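Local coordinates for protein bvu-3222 (Bacteroides vulgatus ATCC 8482, PDB 3FYF) that is of unknown function but probably works in the periplasm as a dimer of curled antiparallel beta domains, each carrying a long helical N-terminal arm, at residues D53-R58 / R63-N68; F48-D53 / A145-N150. All coordinates share one frame; numbering follows the deposited sequence.

Interactions 1 and 2 lie about 10 Å apart, centre to centre, and share D53, the corner where strand 48-52 gives way to strand 54-57. Both strands pair with strand 158-166, so the two contacts belong to one curled antiparallel sheet. Along the chain, 48-53 comes first, the hairpin of interaction 1 follows, and 145-150 closes interaction 2 some ninety residues later. They also touch: S67 CB lies 3.4 Å from A52 O. Interaction 2 lies near the centre of the chain and is made by L50 against A145 and V147, with no hydrogen bond across it, whereas interaction 1 lies farther out and presents F64 and D53 to the second subunit. The corner thus connects core to dimer interface.

Interaction 1 of 2, residues D53-R58 / R63-N68; sequences DNVVFR and RFVSSN
The carbonyl oxygen of D53 receives the backbone N-H of V65 at 2.8 Å (D53 O to V65 N). This bond is bent, 137° at the hydrogen, and the F64 CA-H also contacts this oxygen, F64 CA to D53 O 3.5 Å. Next along the hairpin, V55 and R63 form an antiparallel hydrogen-bonded pair, with V55 N to R63 O and R63 N to V55 O both at 3.0 Å. N54 and F64 are the adjoining non-hydrogen-bonded pair, and D53 and N54 face N161 in a classic beta bulge. With CG anti to the backbone N (chi1 174°), the D53 carboxylate swings back alongside F64. Its OD2 lies in the ring plane at the edge, 3.3 Å from F64 CE1, while the two planes stand 59° apart. N54 ND2 donates to the anti side of D53 OD2 (3.2 Å), somewhat out of the carboxylate plane; N54 OD1 accepts from N161. With an alanine at D53, the F64 edge would probably lose its polar neighbour and the N54 N-H its acceptor, leaving the amide held through OD1. The carboxylate, if ionised, probably attracts the slightly positive C-H edge of F64, helping set a ring that meets Y163 of the second subunit.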
loop_
_atom_site.group_PDB
_atom_site.type_symbol
_atom_site.label_atom_id
_atom_site.label_comp_id
_atom_site.label_asym_id
_atom_site.label_seq_id
_atom_site.Cartn_x
_atom_site.Cartn_y
_atom_site.Cartn_z
ATOM N N ASP B 53 2.277 6.021 -4.664
ATOM C CA ASP B 53 3.122 5.841 -3.500
ATOM C C ASP B 53 3.824 4.483 -3.553
ATOM O O ASP B 53 5.015 4.377 -3.252
ATOM C CB ASP B 53 2.280 5.947 -2.237
ATOM C CG ASP B 53 3.067 5.619 -0.995
ATOM O OD1 ASP B 53 3.965 6.412 -0.633
ATOM O OD2 ASP B 53 2.792 4.563 -0.389
ATOM N N ASN B 54 3.083 3.440 -3.928
ATOM C CA ASN B 54 3.688 2.127 -4.134
ATOM C C ASN B 54 3.098 1.377 -5.324
ATOM O O ASN B 54 2.034 1.720 -5.815
ATOM C CB ASN B 54 3.619 1.270 -2.857
ATOM C CG ASN B 54 2.206 0.978 -2.423
ATOM O OD1 ASN B 54 1.592 0.004 -2.866
ATOM N ND2 ASN B 54 1.683 1.809 -1.535
ATOM N N VAL B 55 3.807 0.349 -5.769
ATOM C CA VAL B 55 3.407 -0.433 -6.922
ATOM C C VAL B 55 3.482 -1.895 -6.521
ATOM O O VAL B 55 4.439 -2.291 -5.868
ATOM C CB VAL B 55 4.312 -0.123 -8.165
ATOM C CG1 VAL B 55 4.129 -1.144 -9.258
ATOM C CG2 VAL B 55 4.026 1.288 -8.699
ATOM N N VAL B 56 2.447 -2.662 -6.875
ATOM C CA VAL B 56 2.372 -4.109 -6.616
ATOM C C VAL B 56 2.300 -4.869 -7.948
ATOM O O VAL B 56 1.462 -4.575 -8.798
ATOM C CB VAL B 56 1.156 -4.486 -5.694
ATOM C CG1 VAL B 56 1.148 -5.974 -5.360
ATOM C CG2 VAL B 56 1.179 -3.667 -4.400
ATOM N N PHE B 57 3.187 -5.843 -8.110
ATOM C CA PHE B 57 3.302 -6.628 -9.336
ATOM C C PHE B 57 2.557 -7.941 -9.182
ATOM O O PHE B 57 2.170 -8.305 -8.066
ATOM C CB PHE B 57 4.785 -6.867 -9.664
ATOM C CG PHE B 57 5.578 -5.593 -9.816
ATOM C CD1 PHE B 57 5.675 -4.966 -11.057
ATOM C CD2 PHE B 57 6.205 -5.008 -8.715
ATOM C CE1 PHE B 57 6.392 -3.788 -11.203
ATOM C CE2 PHE B 57 6.913 -3.825 -8.845
ATOM C CZ PHE B 57 7.013 -3.216 -10.089
ATOM N N ARG B 58 2.354 -8.653 -10.292
ATOM C CA ARG B 58 1.577 -9.902 -10.274
ATOM C C ARG B 58 2.311 -11.058 -9.585
ATOM O O ARG B 58 1.694 -12.056 -9.208
ATOM C CB ARG B 58 1.111 -10.308 -11.685
ATOM C CG ARG B 58 2.212 -10.759 -12.643
ATOM C CD ARG B 58 1.616 -11.530 -13.828
ATOM N NE ARG B 58 1.399 -12.945 -13.517
ATOM C CZ ARG B 58 1.989 -13.961 -14.149
ATOM N NH1 ARG B 58 1.725 -15.210 -13.782
ATOM N NH2 ARG B 58 2.833 -13.739 -15.151
ATOM N N ARG B 63 6.889 -2.381 -4.112
ATOM C CA ARG B 63 7.961 -1.430 -3.918
ATOM C C ARG B 63 7.375 -0.049 -3.685
ATOM O O ARG B 63 6.464 0.368 -4.406
ATOM C CB ARG B 63 8.878 -1.412 -5.138
ATOM C CG ARG B 63 10.349 -1.567 -4.798
ATOM C CD ARG B 63 11.051 -0.242 -4.690
ATOM N NE ARG B 63 12.476 -0.404 -4.417
ATOM C CZ ARG B 63 13.214 0.492 -3.773
ATOM N NH1 ARG B 63 14.504 0.265 -3.574
ATOM N NH2 ARG B 63 12.662 1.613 -3.320
ATOM N N PHE B 64 7.882 0.643 -2.667
ATOM C CA PHE B 64 7.563 2.060 -2.463
ATOM C C PHE B 64 8.293 2.889 -3.501
ATOM O O PHE B 64 9.397 2.549 -3.923
ATOM C CB PHE B 64 7.887 2.527 -1.039
ATOM C CG PHE B 64 6.885 2.072 -0.035
ATOM C CD1 PHE B 64 5.598 2.594 -0.042
ATOM C CD2 PHE B 64 7.197 1.087 0.881
ATOM C CE1 PHE B 64 4.657 2.156 0.860
ATOM C CE2 PHE B 64 6.250 0.652 1.794
ATOM C CZ PHE B 64 4.980 1.185 1.777
ATOM N N VAL B 65 7.664 3.981 -3.914
ATOM C CA VAL B 65 7.998 4.582 -5.187
ATOM C C VAL B 65 7.803 6.101 -5.187
ATOM O O VAL B 65 7.073 6.638 -4.354
ATOM C CB VAL B 65 7.199 3.822 -6.299
ATOM C CG1 VAL B 65 6.203 4.707 -7.046
ATOM C CG2 VAL B 65 8.129 3.034 -7.198
ATOM N N SER B 66 8.498 6.793 -6.087
ATOM C CA SER B 66 8.257 8.221 -6.295
ATOM C C SER B 66 7.139 8.440 -7.310
ATOM O O SER B 66 7.106 7.795 -8.352
ATOM C CB SER B 66 9.529 8.932 -6.759
ATOM O OG SER B 66 9.227 10.236 -7.233
ATOM N N SER B 67 6.243 9.376 -7.003
ATOM C CA SER B 67 5.088 9.673 -7.857
ATOM C C SER B 67 5.403 10.527 -9.091
ATOM O O SER B 67 4.540 10.714 -9.956
ATOM C CB SER B 67 3.983 10.331 -7.033
ATOM O OG SER B 67 4.460 11.453 -6.318
ATOM N N ASN B 68 6.632 11.040 -9.165
ATOM C CA ASN B 68 7.114 11.768 -10.343
ATOM C C ASN B 68 7.304 10.861 -11.554
ATOM O O ASN B 68 7.110 11.293 -12.693
ATOM C CB ASN B 68 8.432 12.492 -10.038
ATOM C CG ASN B 68 8.229 13.819 -9.314
ATOM O OD1 ASN B 68 7.101 14.274 -9.105
ATOM N ND2 ASN B 68 9.336 14.449 -8.933
#

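Interaction 2 of 2, residues F48-D53 / A145-N150; sequences FVLEAD and ASVTIN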
loop_
_atom_site.group_PDB
_atom_site.type_symbol
_atom_site.label_atom_id
_atom_site.label_comp_id
_atom_site.label_asym_id
_atom_site.label_seq_id
_atom_site.Cartn_x
_atom_site.Cartn_y
_atom_site.Cartn_z
ATOM N N PHE B 48 -7.550 14.310 -14.043
ATOM C CA PHE B 48 -6.974 13.777 -12.806
ATOM C C PHE B 48 -5.655 13.049 -13.002
ATOM O O PHE B 48 -5.283 12.662 -14.113
ATOM C CB PHE B 48 -7.964 12.840 -12.087
ATOM C CG PHE B 48 -8.332 11.608 -12.878
ATOM C CD1 PHE B 48 -7.547 10.455 -12.814
ATOM C CD2 PHE B 48 -9.477 11.593 -13.663
ATOM C CE1 PHE B 48 -7.882 9.325 -13.540
ATOM C CE2 PHE B 48 -9.824 10.467 -14.385
ATOM C CZ PHE B 48 -9.024 9.329 -14.321
ATOM N N VAL B 49 -4.967 12.845 -11.887
ATOM C CA VAL B 49 -3.760 12.031 -11.859
ATOM C C VAL B 49 -3.739 11.220 -10.561
ATOM O O VAL B 49 -4.123 11.721 -9.499
ATOM C CB VAL B 49 -2.477 12.911 -12.084
ATOM C CG1 VAL B 49 -2.674 14.255 -11.490
ATOM C CG2 VAL B 49 -1.190 12.263 -11.556
ATOM N N LEU B 50 -3.360 9.951 -10.660
ATOM C CA LEU B 50 -3.042 9.187 -9.469
ATOM C C LEU B 50 -1.537 9.189 -9.274
ATOM O O LEU B 50 -0.799 8.641 -10.085
ATOM C CB LEU B 50 -3.589 7.756 -9.510
ATOM C CG LEU B 50 -3.330 7.072 -8.153
ATOM C CD1 LEU B 50 -4.597 6.531 -7.571
ATOM C CD2 LEU B 50 -2.220 6.010 -8.165
ATOM N N GLU B 51 -1.110 9.803 -8.179
ATOM C CA GLU B 51 0.293 9.895 -7.810
ATOM C C GLU B 51 0.672 8.667 -6.982
ATOM O O GLU B 51 0.287 8.565 -5.814
ATOM C CB GLU B 51 0.511 11.176 -7.000
ATOM C CG GLU B 51 0.115 12.472 -7.729
ATOM C CD GLU B 51 0.266 13.712 -6.867
ATOM O OE1 GLU B 51 0.391 14.820 -7.434
ATOM O OE2 GLU B 51 0.250 13.587 -5.622
ATOM N N ALA B 52 1.418 7.741 -7.586
ATOM C CA ALA B 52 1.715 6.456 -6.955
ATOM C C ALA B 52 2.703 6.564 -5.801
ATOM O O ALA B 52 3.807 7.123 -5.939
ATOM C CB ALA B 52 2.222 5.457 -7.972
ATOM N N ASP B 53 2.277 6.021 -4.664
ATOM C CA ASP B 53 3.122 5.841 -3.500
ATOM C C ASP B 53 3.824 4.483 -3.553
ATOM O O ASP B 53 5.015 4.377 -3.252
ATOM C CB ASP B 53 2.280 5.947 -2.237
ATOM C CG ASP B 53 3.067 5.619 -0.995
ATOM O OD1 ASP B 53 3.965 6.412 -0.633
ATOM O OD2 ASP B 53 2.792 4.563 -0.389
ATOM N N ALA B 145 -6.393 5.952 -3.423
ATOM C CA ALA B 145 -6.942 5.150 -4.504
ATOM C C ALA B 145 -5.952 4.135 -5.033
ATOM O O ALA B 145 -4.741 4.337 -4.951
ATOM C CB ALA B 145 -7.461 6.048 -5.629
ATOM N N SER B 146 -6.502 3.047 -5.570
ATOM C CA SER B 146 -5.748 1.951 -6.151
ATOM C C SER B 146 -6.075 1.825 -7.641
ATOM O O SER B 146 -7.246 1.783 -8.024
ATOM C CB SER B 146 -6.137 0.653 -5.456
ATOM O OG SER B 146 -5.169 -0.346 -5.704
ATOM N N VAL B 147 -5.046 1.744 -8.474
ATOM C CA VAL B 147 -5.218 1.660 -9.931
ATOM C C VAL B 147 -4.648 0.350 -10.441
ATOM O O VAL B 147 -3.448 0.140 -10.348
ATOM C CB VAL B 147 -4.462 2.794 -10.664
ATOM C CG1 VAL B 147 -4.744 2.747 -12.147
ATOM C CG2 VAL B 147 -4.859 4.127 -10.135
ATOM N N THR B 148 -5.490 -0.524 -10.991
ATOM C CA THR B 148 -5.005 -1.784 -11.561
ATOM C C THR B 148 -4.983 -1.694 -13.097
ATOM O O THR B 148 -5.976 -1.322 -13.724
ATOM C CB THR B 148 -5.830 -3.002 -11.061
ATOM O OG1 THR B 148 -5.805 -3.051 -9.628
ATOM C CG2 THR B 148 -5.263 -4.308 -11.579
ATOM N N ILE B 149 -3.834 -2.029 -13.680
ATOM C CA ILE B 149 -3.603 -1.936 -15.118
ATOM C C ILE B 149 -3.467 -3.325 -15.767
ATOM O O ILE B 149 -2.675 -4.157 -15.330
ATOM C CB ILE B 149 -2.355 -1.060 -15.414
ATOM C CG1 ILE B 149 -2.564 0.358 -14.866
ATOM C CG2 ILE B 149 -2.056 -1.007 -16.914
ATOM C CD1 ILE B 149 -1.311 0.977 -14.273
ATOM N N ASN B 150 -4.259 -3.550 -16.810
ATOM C CA ASN B 150 -4.228 -4.776 -17.607
ATOM C C ASN B 150 -3.780 -4.479 -19.063
ATOM O O ASN B 150 -4.589 -4.052 -19.879
ATOM C CB ASN B 150 -5.626 -5.415 -17.568
ATOM C CG ASN B 150 -5.729 -6.712 -18.369
ATOM O OD1 ASN B 150 -4.834 -7.080 -19.132
ATOM N ND2 ASN B 150 -6.841 -7.412 -18.188
#
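The peptide plane between A145 and S146 is the flat group in this contact, and L50 CD1 lies over one face of it, almost directly above the carbonyl oxygen (L50 CD1 to A145 O 3.4 Å). The same methyl presses on the A145 side chain, with L50 CD1 to A145 CB at 3.5 Å, tighter than usual van der Waals contact. Its third neighbour is V147, whose CG2 is 3.5 Å from L50 CD1. V147 CG2 also meets L50 CD2 at 3.8 Å, the two side chains running past one another head to tail. L50 CG is anti to the backbone N (chi1 -174°), which extends the branch from strand 48-52 toward strand 144-151. The axes of 48-52 and 145-150 approach to 8.4 Å and cross at 94°, so this is near-orthogonal packing across the inside of a curled sheet rather than pairing of neighbours. Strand pairing bears this out: 48-52 and 144-151 flank strand 158-166, and following the pairs onward through 71-75, 78-83, 100-113, 119-126 and 132-138 closes a barrel-like ring of eight. V72, V134 and I136 also pack on V147 in this apolar interior. S146 points the other way, where its OG hydrogen-bonds to N161.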